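Local coordinates for probable tautomerase HP_0924 (Helicobacter pylori, PDB 3M21), which is a probable enzyme of the tautomerase family, a small MIF-clan protein whose beta-alpha-beta subunits gather into a hexamer, at residues D28-V33 and A39-I44; I5-E10 and Q20-G25. All coordinates share one frame; numbering follows the deposited sequence.

Both interactions lie within one beta-alpha-beta unit, in which helix 16-34 connects the parallel neighbouring strands 2-7 and 42-47. Interaction 2 joins the earlier part of the helix to strand 2-7. Interaction 1 joins its later part to the residues that lead into strand 42-47. They follow one another along the chain, and their centres lie about 14 Å apart. They meet within the sheet, where Ile-44 O and Ile-5 N are 2.8 Å apart in a probable hydrogen bond. They also meet between helix and sheet, with Val-43 CG1 4.3 Å from Ile-23 CG1. Pro-1, the first residue, touches Met-30 and Ile-41 of interaction 1. The same neighbouring subunit packs against both contacts.

Interaction 1. Residues D28-V33 and A39-I44; sequences DLMVKV and ASIVVI
Ile-41 sets its CD1 methyl against two consecutive helix residues, Met-30 and Val-31. This one carbon makes both close contacts. It lies 3.9 Å from Met-30 CB and 4.1 Å from Val-31 CG2. No hydrogen bond joins the two segments, and the contact is apolar throughout. The Ile-41 side chain is extended at its second torsion (chi2 176°), which carries CD1 well out from the backbone toward the helix. Its other branch, CG2, stays farther from the helix segment. Met-30 behaves differently. It starts toward Ile-41 and touches it with CB, but the chain then bends at chi2 (-55°). This turns the sulfur away, with Met-30 SD 6.1 Å from Ile-41 CD1. A further bend at chi3 sets only the end methyl, CE. Val-31 touches with its CG2 branch alone; CG1 is directed away from Ile-41. The Val-31 and Ile-41 side chains cross at about a right angle.

The contact belongs to the beta-alpha-beta unit of the tautomerase fold. It lies where the chain, having left helix 16-34, turns back along the sheet-facing side of the helix to enter strand 42-47. Ile-41 is the last residue before that strand. Within the subunit, Met-30 and Ile-41 both also rest on Pro-1 and Ile-3, so the first residues of the chain share this apolar patch. Ser-27, one turn earlier on the helix, touches Ile-41 as well. Met-30 further packs on Leu-7 of a neighbouring subunit, and Val-42 to Ile-44 pair with an antiparallel strand of another.

Interaction 2. Residues I5-E10 and Q20-G25; sequences IKLVPE and QQLIEG
Leu-22 reaches from the helix toward the sheet and meets two residues of strand 2-7, Ile-5 and Leu-7. Its CB lies 4.3 Å from Ile-5 CD1, the end of that isoleucine side chain. CG is set back slightly, 4.9 Å from Ile-5 CD1, and carries the two methyls. CD1 goes on toward the strand and ends 4.1 Å from Leu-7 CD2, so the two leucines meet tip to tip. The other branch makes no closer approach to the strand than 4.9 Å, from Leu-22 CD2 to Ile-5 CD1. The chain of Leu-22 is extended toward CD1 (chi2 174°), which gives that methyl its reach. Leu-7 has a less common first torsion (chi1 60°), with CG placed between its backbone N and its carbonyl carbon. From there CD2 is the methyl turned to the helix. Ile-5 and Leu-7 are two residues apart and point to the same face of the strand, so a single leucine can touch both. The contact is apolar, and all three residues are buried.

Strand 42-47 lies beside strand 2-7 in the parallel sheet, and Leu-22 touches its Ile-45. A neighbouring subunit closes in with Met-30 on Leu-22 and Leu-34 on Leu-7. A strand of that subunit also pairs antiparallel with Ile-5 and Lys-6, extending the sheet on which helix 16-34 lies.

Interaction 1. Residues D28-V33 and A39-I44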
loop_
_atom_site.group_PDB
_atom_site.type_symbol
_atom_site.label_atom_id
_atom_site.label_comp_id
_atom_site.label_asym_id
_atom_site.label_seq_id
_atom_site.Cartn_x
_atom_site.Cartn_y
_atom_site.Cartn_z
ATOM N N ASP F 28 4.191 -6.812 19.209
ATOM C CA ASP F 28 5.261 -7.172 20.137
ATOM C C ASP F 28 6.612 -7.118 19.430
ATOM O O ASP F 28 7.595 -6.644 20.000
ATOM C CB ASP F 28 5.041 -8.575 20.719
ATOM C CG ASP F 28 3.799 -8.663 21.585
ATOM O OD1 ASP F 28 3.437 -7.650 22.222
ATOM O OD2 ASP F 28 3.185 -9.749 21.642
ATOM N N LEU F 29 6.656 -7.600 18.189
ATOM C CA LEU F 29 7.892 -7.597 17.412
ATOM C C LEU F 29 8.478 -6.186 17.313
ATOM O O LEU F 29 9.680 -5.994 17.483
ATOM C CB LEU F 29 7.646 -8.139 16.000
ATOM C CG LEU F 29 8.870 -8.149 15.070
ATOM C CD1 LEU F 29 9.872 -9.180 15.581
ATOM C CD2 LEU F 29 8.459 -8.498 13.632
ATOM N N MET F 30 7.626 -5.203 17.036
ATOM C CA MET F 30 8.083 -3.820 16.920
ATOM C C MET F 30 8.587 -3.278 18.259
ATOM O O MET F 30 9.573 -2.534 18.306
ATOM C CB MET F 30 6.959 -2.913 16.416
ATOM C CG MET F 30 6.439 -3.248 15.030
ATOM S SD MET F 30 7.737 -3.280 13.794
ATOM C CE MET F 30 8.138 -1.535 13.685
ATOM N N VAL F 31 7.903 -3.635 19.342
ATOM C CA VAL F 31 8.299 -3.181 20.670
ATOM C C VAL F 31 9.623 -3.827 21.077
ATOM O O VAL F 31 10.493 -3.177 21.648
ATOM C CB VAL F 31 7.227 -3.534 21.726
ATOM C CG1 VAL F 31 7.667 -3.048 23.107
ATOM C CG2 VAL F 31 5.904 -2.908 21.343
ATOM N N LYS F 32 9.768 -5.106 20.759
ATOM C CA LYS F 32 10.969 -5.856 21.093
ATOM C C LYS F 32 12.214 -5.412 20.338
ATOM O O LYS F 32 13.292 -5.316 20.915
ATOM C CB LYS F 32 10.737 -7.345 20.833
ATOM C CG LYS F 32 11.990 -8.204 20.951
ATOM C CD LYS F 32 11.745 -9.618 20.444
ATOM C CE LYS F 32 13.031 -10.422 20.400
ATOM N NZ LYS F 32 12.844 -11.761 19.769
ATOM N N VAL F 33 12.072 -5.142 19.049
ATOM C CA VAL F 33 13.222 -4.753 18.243
ATOM C C VAL F 33 13.603 -3.276 18.282
ATOM O O VAL F 33 14.784 -2.944 18.365
ATOM C CB VAL F 33 13.018 -5.161 16.768
ATOM C CG1 VAL F 33 14.280 -4.880 15.965
ATOM C CG2 VAL F 33 12.651 -6.637 16.690
ATOM N N ALA F 39 1.089 1.803 21.720
ATOM C CA ALA F 39 -0.114 2.567 21.417
ATOM C C ALA F 39 -0.160 3.150 20.008
ATOM O O ALA F 39 -1.239 3.289 19.434
ATOM C CB ALA F 39 -0.286 3.677 22.445
ATOM N N SER F 40 1.001 3.481 19.450
ATOM C CA SER F 40 1.058 4.071 18.110
ATOM C C SER F 40 1.084 3.042 16.982
ATOM O O SER F 40 1.023 3.404 15.804
ATOM C CB SER F 40 2.291 4.969 17.982
ATOM O OG SER F 40 3.477 4.192 17.968
ATOM N N ILE F 41 1.156 1.763 17.330
ATOM C CA ILE F 41 1.218 0.723 16.310
ATOM C C ILE F 41 -0.107 0.396 15.643
ATOM O O ILE F 41 -1.049 -0.056 16.295
ATOM C CB ILE F 41 1.796 -0.584 16.875
ATOM C CG1 ILE F 41 3.183 -0.321 17.470
ATOM C CG2 ILE F 41 1.913 -1.622 15.770
ATOM C CD1 ILE F 41 3.797 -1.533 18.131
ATOM N N VAL F 42 -0.163 0.612 14.332
ATOM C CA VAL F 42 -1.363 0.323 13.556
ATOM C C VAL F 42 -1.072 -0.877 12.680
ATOM O O VAL F 42 -0.017 -0.954 12.046
ATOM C CB VAL F 42 -1.746 1.511 12.652
ATOM C CG1 VAL F 42 -2.915 1.131 11.751
ATOM C CG2 VAL F 42 -2.110 2.710 13.511
ATOM N N VAL F 43 -2.010 -1.815 12.660
ATOM C CA VAL F 43 -1.873 -3.019 11.864
ATOM C C VAL F 43 -3.176 -3.239 11.111
ATOM O O VAL F 43 -4.273 -3.110 11.672
ATOM C CB VAL F 43 -1.572 -4.248 12.763
ATOM C CG1 VAL F 43 -1.371 -5.502 11.911
ATOM C CG2 VAL F 43 -0.342 -3.981 13.606
ATOM N N ILE F 44 -3.045 -3.537 9.825
ATOM C CA ILE F 44 -4.195 -3.787 8.975
ATOM C C ILE F 44 -3.934 -5.074 8.220
ATOM O O ILE F 44 -2.925 -5.212 7.521
ATOM C CB ILE F 44 -4.407 -2.650 7.957
ATOM C CG1 ILE F 44 -4.780 -1.354 8.688
ATOM C CG2 ILE F 44 -5.462 -3.053 6.944
ATOM C CD1 ILE F 44 -4.879 -0.111 7.771
#

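Interaction 2. Residues I5-E10 and Q20-G25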
loop_
_atom_site.group_PDB
_atom_site.type_symbol
_atom_site.label_atom_id
_atom_site.label_comp_id
_atom_site.label_asym_id
_atom_site.label_seq_id
_atom_site.Cartn_x
_atom_site.Cartn_y
_atom_site.Cartn_z
ATOM N N ILE F 5 -0.599 -6.400 6.419
ATOM C CA ILE F 5 -0.355 -7.800 6.129
ATOM C C ILE F 5 -1.385 -8.237 5.108
ATOM O O ILE F 5 -2.581 -8.095 5.339
ATOM C CB ILE F 5 -0.524 -8.673 7.389
ATOM C CG1 ILE F 5 0.516 -8.298 8.439
ATOM C CG2 ILE F 5 -0.413 -10.137 7.024
ATOM C CD1 ILE F 5 0.253 -8.932 9.795
ATOM N N LYS F 6 -0.923 -8.767 3.985
ATOM C CA LYS F 6 -1.835 -9.235 2.955
ATOM C C LYS F 6 -1.654 -10.736 2.821
ATOM O O LYS F 6 -0.543 -11.222 2.584
ATOM C CB LYS F 6 -1.529 -8.547 1.626
ATOM C CG LYS F 6 -1.728 -7.038 1.664
ATOM C CD LYS F 6 -1.495 -6.410 0.294
ATOM C CE LYS F 6 -1.585 -4.904 0.371
ATOM N NZ LYS F 6 -2.908 -4.457 0.880
ATOM N N LEU F 7 -2.748 -11.472 2.974
ATOM C CA LEU F 7 -2.696 -12.923 2.888
ATOM C C LEU F 7 -3.941 -13.488 2.207
ATOM O O LEU F 7 -4.945 -12.797 2.070
ATOM C CB LEU F 7 -2.561 -13.500 4.294
ATOM C CG LEU F 7 -3.704 -13.150 5.259
ATOM C CD1 LEU F 7 -4.912 -14.026 4.961
ATOM C CD2 LEU F 7 -3.263 -13.372 6.706
ATOM N N VAL F 8 -3.868 -14.741 1.781
ATOM C CA VAL F 8 -5.005 -15.392 1.135
ATOM C C VAL F 8 -5.653 -16.380 2.104
ATOM O O VAL F 8 -4.975 -17.255 2.657
ATOM C CB VAL F 8 -4.569 -16.164 -0.125
ATOM C CG1 VAL F 8 -5.786 -16.697 -0.860
ATOM C CG2 VAL F 8 -3.758 -15.261 -1.019
ATOM N N PRO F 9 -6.970 -16.240 2.345
ATOM C CA PRO F 9 -7.671 -17.152 3.259
ATOM C C PRO F 9 -7.516 -18.602 2.822
ATOM O O PRO F 9 -7.286 -18.881 1.647
ATOM C CB PRO F 9 -9.125 -16.695 3.159
ATOM C CG PRO F 9 -8.997 -15.232 2.918
ATOM C CD PRO F 9 -7.875 -15.172 1.885
ATOM N N GLU F 10 -7.654 -19.522 3.768
ATOM C CA GLU F 10 -7.545 -20.942 3.467
ATOM C C GLU F 10 -7.956 -21.795 4.655
ATOM O O GLU F 10 -7.580 -21.514 5.791
ATOM C CB GLU F 10 -6.115 -21.294 3.055
ATOM C CG GLU F 10 -5.895 -22.786 2.881
ATOM C CD GLU F 10 -4.691 -23.118 2.027
ATOM O OE1 GLU F 10 -3.576 -22.656 2.370
ATOM O OE2 GLU F 10 -4.865 -23.847 1.014
ATOM N N GLN F 20 -6.168 -11.707 15.538
ATOM C CA GLN F 20 -5.788 -11.027 16.766
ATOM C C GLN F 20 -4.350 -11.430 17.125
ATOM O O GLN F 20 -3.568 -10.600 17.577
ATOM C CB GLN F 20 -6.781 -11.384 17.883
ATOM C CG GLN F 20 -6.569 -10.658 19.199
ATOM C CD GLN F 20 -7.676 -10.952 20.202
ATOM O OE1 GLN F 20 -7.490 -10.805 21.411
ATOM N NE2 GLN F 20 -8.841 -11.361 19.701
ATOM N N GLN F 21 -3.995 -12.695 16.898
ATOM C CA GLN F 21 -2.641 -13.171 17.176
ATOM C C GLN F 21 -1.622 -12.463 16.272
ATOM O O GLN F 21 -0.483 -12.235 16.672
ATOM C CB GLN F 21 -2.532 -14.681 16.937
ATOM C CG GLN F 21 -3.339 -15.565 17.885
ATOM C CD GLN F 21 -3.480 -16.995 17.360
ATOM O OE1 GLN F 21 -2.491 -17.639 17.008
ATOM N NE2 GLN F 21 -4.712 -17.491 17.312
ATOM N N LEU F 22 -2.029 -12.131 15.048
ATOM C CA LEU F 22 -1.136 -11.448 14.114
ATOM C C LEU F 22 -0.923 -10.009 14.565
ATOM O O LEU F 22 0.196 -9.494 14.528
ATOM C CB LEU F 22 -1.715 -11.487 12.690
ATOM C CG LEU F 22 -1.712 -12.861 12.003
ATOM C CD1 LEU F 22 -2.434 -12.798 10.669
ATOM C CD2 LEU F 22 -0.274 -13.325 11.812
ATOM N N ILE F 23 -2.007 -9.371 14.996
ATOM C CA ILE F 23 -1.953 -7.995 15.474
ATOM C C ILE F 23 -1.023 -7.902 16.683
ATOM O O ILE F 23 -0.155 -7.032 16.740
ATOM C CB ILE F 23 -3.358 -7.485 15.845
ATOM C CG1 ILE F 23 -4.178 -7.281 14.563
ATOM C CG2 ILE F 23 -3.260 -6.174 16.633
ATOM C CD1 ILE F 23 -5.654 -6.946 14.807
ATOM N N GLU F 24 -1.184 -8.816 17.636
ATOM C CA GLU F 24 -0.338 -8.810 18.825
ATOM C C GLU F 24 1.090 -9.233 18.481
ATOM O O GLU F 24 2.054 -8.656 18.987
ATOM C CB GLU F 24 -0.919 -9.746 19.887
ATOM C CG GLU F 24 -2.322 -9.368 20.334
ATOM C CD GLU F 24 -2.952 -10.434 21.208
ATOM O OE1 GLU F 24 -2.385 -10.736 22.275
ATOM O OE2 GLU F 24 -4.008 -10.971 20.824
ATOM N N GLY F 25 1.221 -10.235 17.620
ATOM C CA GLY F 25 2.538 -10.709 17.231
ATOM C C GLY F 25 3.392 -9.625 16.593
ATOM O O GLY F 25 4.539 -9.400 16.985
#